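Local coordinates for protein beta-glycosidase (PDB 6T2R) that probably hydrolyses beta-linked galactosides inside mucin O-glycan chains, as an endo-acting O-glycanase of glycoside hydrolase family 16 from a human gut bacterium, at residues S48-G53 and N59-D64; I80-T85 and Q91-G96. All coordinates share one frame; numbering follows the deposited sequence.

Contact 1. Residues S48-G53 and N59-D64. With SO4 (sulfate ion), chain C.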
ATOM      1  N   SER A  48      -4.019 -12.512   3.947  1.00 25.96           N
ATOM      2  CA  SER A  48      -3.263 -13.205   5.013  1.00 26.51           C
ATOM      3  C   SER A  48      -2.602 -12.123   5.857  1.00 27.76           C
ATOM      4  O   SER A  48      -2.298 -10.993   5.309  1.00 26.41           O
ATOM      5  CB  SER A  48      -2.236 -14.157   4.427  1.00 27.63           C
ATOM      6  OG  SER A  48      -2.822 -15.090   3.535  1.00 25.11           O
ATOM      7  N   ARG A  49      -2.397 -12.420   7.133  1.00 25.08           N
ATOM      8  CA  ARG A  49      -1.616 -11.552   8.043  1.00 28.12           C
ATOM      9  C   ARG A  49      -0.167 -11.545   7.582  1.00 28.88           C
ATOM     10  O   ARG A  49       0.322 -12.589   7.068  1.00 28.44           O
ATOM     11  CB  ARG A  49      -1.738 -11.992   9.504  1.00 27.49           C
ATOM     12  CG  ARG A  49      -3.146 -11.843  10.060  1.00 29.77           C
ATOM     13  CD  ARG A  49      -3.212 -12.066  11.568  1.00 31.29           C
ATOM     14  NE  ARG A  49      -4.572 -11.817  12.017  1.00 33.95           N
ATOM     15  CZ  ARG A  49      -5.058 -12.090  13.227  1.00 31.94           C
ATOM     16  NH1 ARG A  49      -4.300 -12.582  14.182  1.00 28.22           N
ATOM     17  NH2 ARG A  49      -6.309 -11.810  13.488  1.00 34.03           N
ATOM     18  N   ILE A  50       0.496 -10.406   7.750  1.00 26.09           N
ATOM     19  CA  ILE A  50       1.893 -10.270   7.277  1.00 26.45           C
ATOM     20  C   ILE A  50       2.805 -10.807   8.372  1.00 29.44           C
ATOM     21  O   ILE A  50       2.782 -10.326   9.500  1.00 29.37           O
ATOM     22  CB  ILE A  50       2.235  -8.812   6.911  1.00 26.54           C
ATOM     23  CG1 ILE A  50       1.397  -8.270   5.741  1.00 28.75           C
ATOM     24  CG2 ILE A  50       3.723  -8.685   6.648  1.00 26.33           C
ATOM     25  CD1 ILE A  50       1.510  -6.773   5.558  1.00 27.36           C
ATOM     26  N   PRO A  51       3.759 -11.692   8.033  1.00 33.28           N
ATOM     27  CA  PRO A  51       4.719 -12.159   9.020  1.00 34.22           C
ATOM     28  C   PRO A  51       5.824 -11.131   9.301  1.00 36.36           C
ATOM     29  O   PRO A  51       6.055 -10.218   8.488  1.00 36.20           O
ATOM     30  CB  PRO A  51       5.285 -13.433   8.375  1.00 34.68           C
ATOM     31  CG  PRO A  51       5.189 -13.185   6.879  1.00 35.16           C
ATOM     32  CD  PRO A  51       4.008 -12.250   6.691  1.00 33.27           C
ATOM     33  N   ARG A  52       6.486 -11.334  10.441  1.00 33.08           N
ATOM     34  CA  ARG A  52       7.753 -10.688  10.859  1.00 33.16           C
ATOM     35  C   ARG A  52       8.784 -10.784   9.732  1.00 34.70           C
ATOM     36  O   ARG A  52       8.886 -11.834   9.142  1.00 34.57           O
ATOM     37  CB  ARG A  52       8.294 -11.392  12.109  1.00 33.41           C
ATOM     38  CG  ARG A  52       9.481 -10.688  12.752  1.00 32.91           C
ATOM     39  CD  ARG A  52       9.196  -9.240  13.046  1.00 33.65           C
ATOM     40  NE  ARG A  52       7.980  -9.111  13.857  1.00 37.02           N
ATOM     41  CZ  ARG A  52       7.897  -9.379  15.173  1.00 36.92           C
ATOM     42  NH1 ARG A  52       6.765  -9.202  15.834  1.00 35.67           N
ATOM     43  NH2 ARG A  52       8.945  -9.833  15.839  1.00 35.90           N
ATOM     44  N   GLY A  53       9.550  -9.721   9.504  1.00 35.89           N
ATOM     45  CA  GLY A  53      10.806  -9.764   8.733  1.00 35.74           C
ATOM     46  C   GLY A  53      11.742  -8.639   9.140  1.00 38.34           C
ATOM     47  O   GLY A  53      11.329  -7.757   9.973  1.00 36.13           O
ATOM     48  N   ASN A  59       9.719  -5.220  10.610  1.00 33.08           N
ATOM     49  CA  ASN A  59      10.193  -5.313  12.013  1.00 36.42           C
ATOM     50  C   ASN A  59       9.159  -5.740  13.043  1.00 37.88           C
ATOM     51  O   ASN A  59       9.551  -6.355  14.043  1.00 39.47           O
ATOM     52  CB  ASN A  59      10.455  -3.921  12.591  1.00 36.60           C
ATOM     53  CG  ASN A  59      11.916  -3.711  12.525  1.00 35.49           C
ATOM     54  OD1 ASN A  59      12.562  -4.656  12.153  1.00 47.41           O
ATOM     55  ND2 ASN A  59      12.407  -2.548  12.868  1.00 44.11           N
ATOM     56  N   THR A  60       7.968  -5.186  12.930  1.00 32.41           N
ATOM     57  CA  THR A  60       6.960  -5.172  14.012  1.00 33.47           C
ATOM     58  C   THR A  60       5.798  -6.095  13.653  1.00 31.53           C
ATOM     59  O   THR A  60       4.862  -6.223  14.500  1.00 34.40           O
ATOM     60  CB  THR A  60       6.520  -3.721  14.203  1.00 34.54           C
ATOM     61  OG1 THR A  60       6.070  -3.241  12.924  1.00 30.92           O
ATOM     62  CG2 THR A  60       7.645  -2.871  14.762  1.00 33.34           C
ATOM     63  N   GLN A  61       5.819  -6.649  12.430  1.00 31.55           N
ATOM     64  CA  GLN A  61       4.634  -7.324  11.837  1.00 31.20           C
ATOM     65  C   GLN A  61       4.371  -8.532  12.715  1.00 32.16           C
ATOM     66  O   GLN A  61       5.374  -9.103  13.199  1.00 31.04           O
ATOM     67  CB  GLN A  61       4.875  -7.654  10.371  1.00 30.07           C
ATOM     68  CG  GLN A  61       5.057  -6.402   9.511  1.00 32.53           C
ATOM     69  CD  GLN A  61       3.862  -5.462   9.414  1.00 31.57           C
ATOM     70  OE1 GLN A  61       2.705  -5.891   9.436  1.00 26.85           O
ATOM     71  NE2 GLN A  61       4.141  -4.163   9.306  1.00 23.57           N
ATOM     72  N   SER A  62       3.108  -8.817  13.001  1.00 31.88           N
ATOM     73  CA  SER A  62       2.718  -9.735  14.114  1.00 30.70           C
ATOM     74  C   SER A  62       1.436 -10.486  13.775  1.00 31.66           C
ATOM     75  O   SER A  62       0.547  -9.892  13.115  1.00 33.62           O
ATOM     76  CB  SER A  62       2.561  -8.973  15.381  1.00 29.44           C
ATOM     77  OG  SER A  62       1.966  -9.755  16.386  1.00 27.09           O
ATOM     78  N   PHE A  63       1.335 -11.730  14.246  1.00 32.16           N
ATOM     79  CA  PHE A  63       0.098 -12.553  14.168  1.00 35.05           C
ATOM     80  C   PHE A  63      -0.774 -12.295  15.404  1.00 33.04           C
ATOM     81  O   PHE A  63      -1.884 -12.789  15.459  1.00 30.27           O
ATOM     82  CB  PHE A  63       0.426 -14.035  13.983  1.00 36.60           C
ATOM     83  CG  PHE A  63       1.025 -14.374  12.640  1.00 40.12           C
ATOM     84  CD1 PHE A  63       0.923 -13.506  11.561  1.00 39.37           C
ATOM     85  CD2 PHE A  63       1.696 -15.568  12.454  1.00 39.36           C
ATOM     86  CE1 PHE A  63       1.485 -13.825  10.338  1.00 42.37           C
ATOM     87  CE2 PHE A  63       2.246 -15.889  11.222  1.00 43.90           C
ATOM     88  CZ  PHE A  63       2.135 -15.021  10.166  1.00 41.65           C
ATOM     89  N   ASP A  64      -0.337 -11.435  16.317  1.00 33.31           N
ATOM     90  CA  ASP A  64      -1.088 -11.127  17.565  1.00 33.17           C
ATOM     91  C   ASP A  64      -2.470 -10.555  17.237  1.00 31.53           C
ATOM     92  O   ASP A  64      -2.538  -9.484  16.603  1.00 29.44           O
ATOM     93  CB  ASP A  64      -0.332 -10.141  18.467  1.00 34.16           C
ATOM     94  CG  ASP A  64      -0.829 -10.256  19.887  1.00 39.15           C
ATOM     95  OD1 ASP A  64      -2.079 -10.241  20.073  1.00 43.10           O
ATOM     96  OD2 ASP A  64       0.024 -10.423  20.785  1.00 39.00           O
TER
HETATM   97  S   SO4 C 302       7.783 -10.899  19.195  1.00 60.00           S
HETATM   98  O1  SO4 C 302       6.528 -10.627  18.566  1.00 60.21           O
HETATM   99  O2  SO4 C 302       7.674 -10.794  20.653  1.00 65.13           O
HETATM  100  O3  SO4 C 302       8.176 -12.239  18.841  1.00 70.75           O
HETATM  101  O4  SO4 C 302       8.773  -9.944  18.740  1.00 47.06           O
HETATM  102  O   HOH W   1       1.361  -7.998  10.576  1.00 25.68           O

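Contact 2. Residues I80-T85 and Q91-G96. With SO4 (sulfate ion), chain C.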
ATOM      1  N   ILE A  80       0.909  -1.358  18.663  1.00 33.81           N
ATOM      2  CA  ILE A  80       0.836  -1.437  20.147  1.00 34.58           C
ATOM      3  C   ILE A  80       2.233  -1.685  20.728  1.00 34.87           C
ATOM      4  O   ILE A  80       3.127  -2.215  20.038  1.00 35.65           O
ATOM      5  CB  ILE A  80      -0.141  -2.550  20.561  1.00 36.92           C
ATOM      6  CG1 ILE A  80       0.409  -3.928  20.188  1.00 37.60           C
ATOM      7  CG2 ILE A  80      -1.523  -2.296  19.978  1.00 36.13           C
ATOM      8  CD1 ILE A  80      -0.545  -5.060  20.420  1.00 38.59           C
ATOM      9  N   VAL A  81       2.396  -1.335  21.990  1.00 33.89           N
ATOM     10  CA  VAL A  81       3.582  -1.709  22.791  1.00 32.75           C
ATOM     11  C   VAL A  81       3.522  -3.218  23.002  1.00 34.25           C
ATOM     12  O   VAL A  81       2.462  -3.684  23.398  1.00 33.39           O
ATOM     13  CB  VAL A  81       3.594  -1.000  24.145  1.00 36.66           C
ATOM     14  CG1 VAL A  81       4.903  -1.321  24.853  1.00 40.19           C
ATOM     15  CG2 VAL A  81       3.367   0.497  24.025  1.00 33.80           C
ATOM     16  N   ASN A  82       4.612  -3.929  22.733  1.00 31.54           N
ATOM     17  CA  ASN A  82       4.740  -5.381  22.983  1.00 36.01           C
ATOM     18  C   ASN A  82       5.079  -5.621  24.460  1.00 40.27           C
ATOM     19  O   ASN A  82       5.997  -4.981  24.943  1.00 39.71           O
ATOM     20  CB  ASN A  82       5.866  -5.948  22.138  1.00 37.62           C
ATOM     21  CG  ASN A  82       6.003  -7.442  22.259  1.00 37.84           C
ATOM     22  OD1 ASN A  82       5.188  -8.086  22.902  1.00 44.71           O
ATOM     23  ND2 ASN A  82       7.038  -7.992  21.653  1.00 43.29           N
ATOM     24  N   ASP A  83       4.442  -6.590  25.115  1.00 46.10           N
ATOM     25  CA  ASP A  83       4.819  -6.996  26.495  1.00 50.90           C
ATOM     26  C   ASP A  83       5.584  -8.320  26.486  1.00 50.80           C
ATOM     27  O   ASP A  83       5.445  -9.015  27.469  1.00 62.10           O
ATOM     28  CB  ASP A  83       3.597  -7.110  27.399  1.00 52.72           C
ATOM     29  CG  ASP A  83       2.321  -7.245  26.608  1.00 59.42           C
ATOM     30  OD1 ASP A  83       2.230  -8.182  25.769  1.00 58.56           O
ATOM     31  OD2 ASP A  83       1.462  -6.368  26.791  1.00 67.42           O
ATOM     32  N   ASN A  84       6.371  -8.644  25.451  1.00 59.19           N
ATOM     33  CA  ASN A  84       7.239  -9.856  25.423  1.00 60.29           C
ATOM     34  C   ASN A  84       8.622  -9.468  25.966  1.00 67.73           C
ATOM     35  O   ASN A  84       9.263  -8.558  25.396  1.00 62.16           O
ATOM     36  CB  ASN A  84       7.307 -10.522  24.042  1.00 62.90           C
ATOM     37  CG  ASN A  84       8.106 -11.820  24.010  1.00 67.71           C
ATOM     38  OD1 ASN A  84       8.559 -12.322  25.039  1.00 70.22           O
ATOM     39  ND2 ASN A  84       8.308 -12.379  22.826  1.00 61.21           N
ATOM     40  N   THR A  85       9.023 -10.153  27.048  1.00 79.90           N
ATOM     41  CA  THR A  85      10.349 -10.126  27.723  1.00 76.63           C
ATOM     42  C   THR A  85      11.383 -10.785  26.825  1.00 73.75           C
ATOM     43  O   THR A  85      12.506 -10.267  26.784  1.00 81.11           O
ATOM     44  CB  THR A  85      10.344 -10.931  29.035  1.00 81.62           C
ATOM     45  OG1 THR A  85       9.440 -10.290  29.936  1.00 75.56           O
ATOM     46  CG2 THR A  85      11.706 -11.071  29.689  1.00 78.46           C
ATOM     47  N   GLN A  91      10.030  -4.375  20.124  1.00 38.63           N
ATOM     48  CA  GLN A  91       9.540  -3.377  21.099  1.00 41.38           C
ATOM     49  C   GLN A  91       8.067  -3.062  20.828  1.00 39.40           C
ATOM     50  O   GLN A  91       7.337  -2.817  21.787  1.00 38.59           O
ATOM     51  CB  GLN A  91      10.419  -2.149  20.945  1.00 44.42           C
ATOM     52  CG  GLN A  91      10.266  -1.125  22.050  1.00 46.19           C
ATOM     53  CD  GLN A  91      11.438  -0.173  21.941  1.00 51.14           C
ATOM     54  OE1 GLN A  91      12.338  -0.365  21.124  1.00 57.46           O
ATOM     55  NE2 GLN A  91      11.445   0.864  22.760  1.00 52.06           N
ATOM     56  N   TYR A  92       7.652  -3.103  19.560  1.00 36.66           N
ATOM     57  CA  TYR A  92       6.288  -2.735  19.112  1.00 33.96           C
ATOM     58  C   TYR A  92       5.777  -3.798  18.151  1.00 31.42           C
ATOM     59  O   TYR A  92       6.603  -4.428  17.459  1.00 31.50           O
ATOM     60  CB  TYR A  92       6.314  -1.365  18.450  1.00 33.90           C
ATOM     61  CG  TYR A  92       6.882  -0.296  19.332  1.00 33.57           C
ATOM     62  CD1 TYR A  92       6.105   0.281  20.311  1.00 37.56           C
ATOM     63  CD2 TYR A  92       8.177   0.163  19.181  1.00 36.15           C
ATOM     64  CE1 TYR A  92       6.597   1.270  21.146  1.00 38.08           C
ATOM     65  CE2 TYR A  92       8.682   1.171  19.994  1.00 35.28           C
ATOM     66  CZ  TYR A  92       7.898   1.704  21.002  1.00 37.66           C
ATOM     67  OH  TYR A  92       8.342   2.700  21.832  1.00 43.45           O
ATOM     68  N   LEU A  93       4.462  -3.997  18.153  1.00 30.59           N
ATOM     69  CA  LEU A  93       3.722  -4.971  17.308  1.00 33.05           C
ATOM     70  C   LEU A  93       2.739  -4.215  16.398  1.00 35.99           C
ATOM     71  O   LEU A  93       1.990  -3.324  16.917  1.00 35.04           O
ATOM     72  CB  LEU A  93       2.961  -5.941  18.205  1.00 34.08           C
ATOM     73  CG  LEU A  93       3.825  -6.753  19.156  1.00 36.91           C
ATOM     74  CD1 LEU A  93       2.944  -7.654  20.014  1.00 35.32           C
ATOM     75  CD2 LEU A  93       4.865  -7.571  18.382  1.00 38.65           C
ATOM     76  N   THR A  94       2.725  -4.541  15.100  1.00 30.88           N
ATOM     77  CA  THR A  94       1.793  -3.905  14.138  1.00 30.61           C
ATOM     78  C   THR A  94       1.063  -4.995  13.363  1.00 28.59           C
ATOM     79  O   THR A  94       1.623  -6.109  13.203  1.00 29.81           O
ATOM     80  CB  THR A  94       2.497  -2.930  13.181  1.00 30.34           C
ATOM     81  OG1 THR A  94       3.454  -3.680  12.417  1.00 27.63           O
ATOM     82  CG2 THR A  94       3.130  -1.761  13.903  1.00 28.86           C
ATOM     83  N   GLY A  95      -0.158  -4.676  12.942  1.00 25.39           N
ATOM     84  CA  GLY A  95      -0.980  -5.549  12.084  1.00 25.56           C
ATOM     85  C   GLY A  95      -0.850  -5.118  10.635  1.00 27.18           C
ATOM     86  O   GLY A  95      -0.693  -3.893  10.378  1.00 27.69           O
ATOM     87  N   GLY A  96      -0.874  -6.099   9.735  1.00 26.74           N
ATOM     88  CA  GLY A  96      -0.825  -5.930   8.276  1.00 26.28           C
ATOM     89  C   GLY A  96      -1.458  -7.115   7.573  1.00 27.31           C
ATOM     90  O   GLY A  96      -1.405  -8.235   8.124  1.00 25.18           O
TER
HETATM   91  S   SO4 C 302       7.783 -10.899  19.195  1.00 60.00           S
HETATM   92  O1  SO4 C 302       6.528 -10.627  18.566  1.00 60.21           O
HETATM   93  O2  SO4 C 302       7.674 -10.794  20.653  1.00 65.13           O
HETATM   94  O3  SO4 C 302       8.176 -12.239  18.841  1.00 70.75           O
HETATM   95  O4  SO4 C 302       8.773  -9.944  18.740  1.00 47.06           O

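Contact 1. Residues S48-G53 and N59-D64
Arg52 reaches over to the backbone of Gln61, where its NE donates to Gln61 O at 2.7 Å, with the donor in the carbonyl plane and the acceptor tilted 18° from the guanidinium plane. NH1 adds a weak bond to the same oxygen. The chain gets there by folding back, bent at chi2 (53°) and chi3 (54°), which also lays Asn59 O over one guanidinium face. The outer nitrogens hold a sulfate: Arg52 NH2 to sulfate O4 at 2.9 Å and Arg52 NH1 to sulfate O1 at 3.1 Å. At the far end, Arg49 CB sits 3.7 Å from Phe63 CD1, while the CZ atom of that ring meets Pro51 CB. The extended Arg49 chain carries NH1 to a weak bond with Phe63 O, and its salt bridge to Asp65 is the stronger hold. Between the arginines, a water accepts from Ser62 N and lies within hydrogen-bonding distance of Ile50 O and Gln61 OE1. Gln61 NE2 binds Met234 O and Trp57 O, fixing the amide. Ser62 OG accepts from Asp64 N in an ST turn. The sulfate, probably from the crystallisation liquor, is consistent with an electropositive spot at Arg52, which holds the anion together with Asn82, Asn84 and Ala90 N.

Contact 2. Residues I80-T85 and Q91-G96
Ile80 and Leu93 form an antiparallel hydrogen-bonded pair, Ile80 N giving to Leu93 O at 2.8 Å and Leu93 N to Ile80 O at 2.9 Å, both nearly straight. One residue on, Val81 and Tyr92 make a non-hydrogen-bonded pair whose side chains diverge, and Tyr92 CA leans on Ile80 O in a CA-H...O contact. Asn82 N continues the pairing past the end of its strand by donating to Gln91 O at 3.1 Å, though it approaches 35° out of the carbonyl plane. On the face shared by Ile80 and Leu93, Ile80 CG1 packs against Leu93 CB at 3.8 Å, the two side chains crossing at a slant. This is the loop end of the beta hairpin made by strands 74-81 and 92-98 of the family 16 fold, a beta-sandwich of the jelly-roll type, just where the strands give way to their connecting loop. Asn82 takes over next to Leu93: its CB lies 3.7 Å from Leu93 CG. With CG anti to the backbone nitrogen (chi1 -176°), the Asn82 amide crosses Leu93 at a slant, its CG and OD1 against CD1, and its ND2 meets both Ala90 O and sulfate O2. Asn84 turns the same way, bringing Asn84 ND2 to sulfate O2 at 2.8 Å, so two amides grip one atom. A weak bond from Asn84 N to Asn82 OD1 ties the two asparagines together, and Leu93 CD2 lies 3.5 Å from sulfate O1, giving the anion an apolar neighbour.

Overall arrangement
Contact 1 closes before contact 2 opens along the chain, yet their centres lie only about 10 Å apart, on the same side of the molecule's centre. Strand 92-98 joins them: it pairs antiparallel with strand 74-81 within contact 2 and with strand 48-49 of contact 1. Direct links include Ile50 N with Gly96 O at 2.9 Å and Thr60 OG1 with Thr94 OG1 at 2.7 Å, both probable hydrogen bonds. The first ties 48-53 to strand 92-98; the second fastens 59-64 to it. One sulfate spans both contacts, also bound by Ala90 N, so the loop following strand 48-49 and the hairpin's connecting loop come together around a single anion.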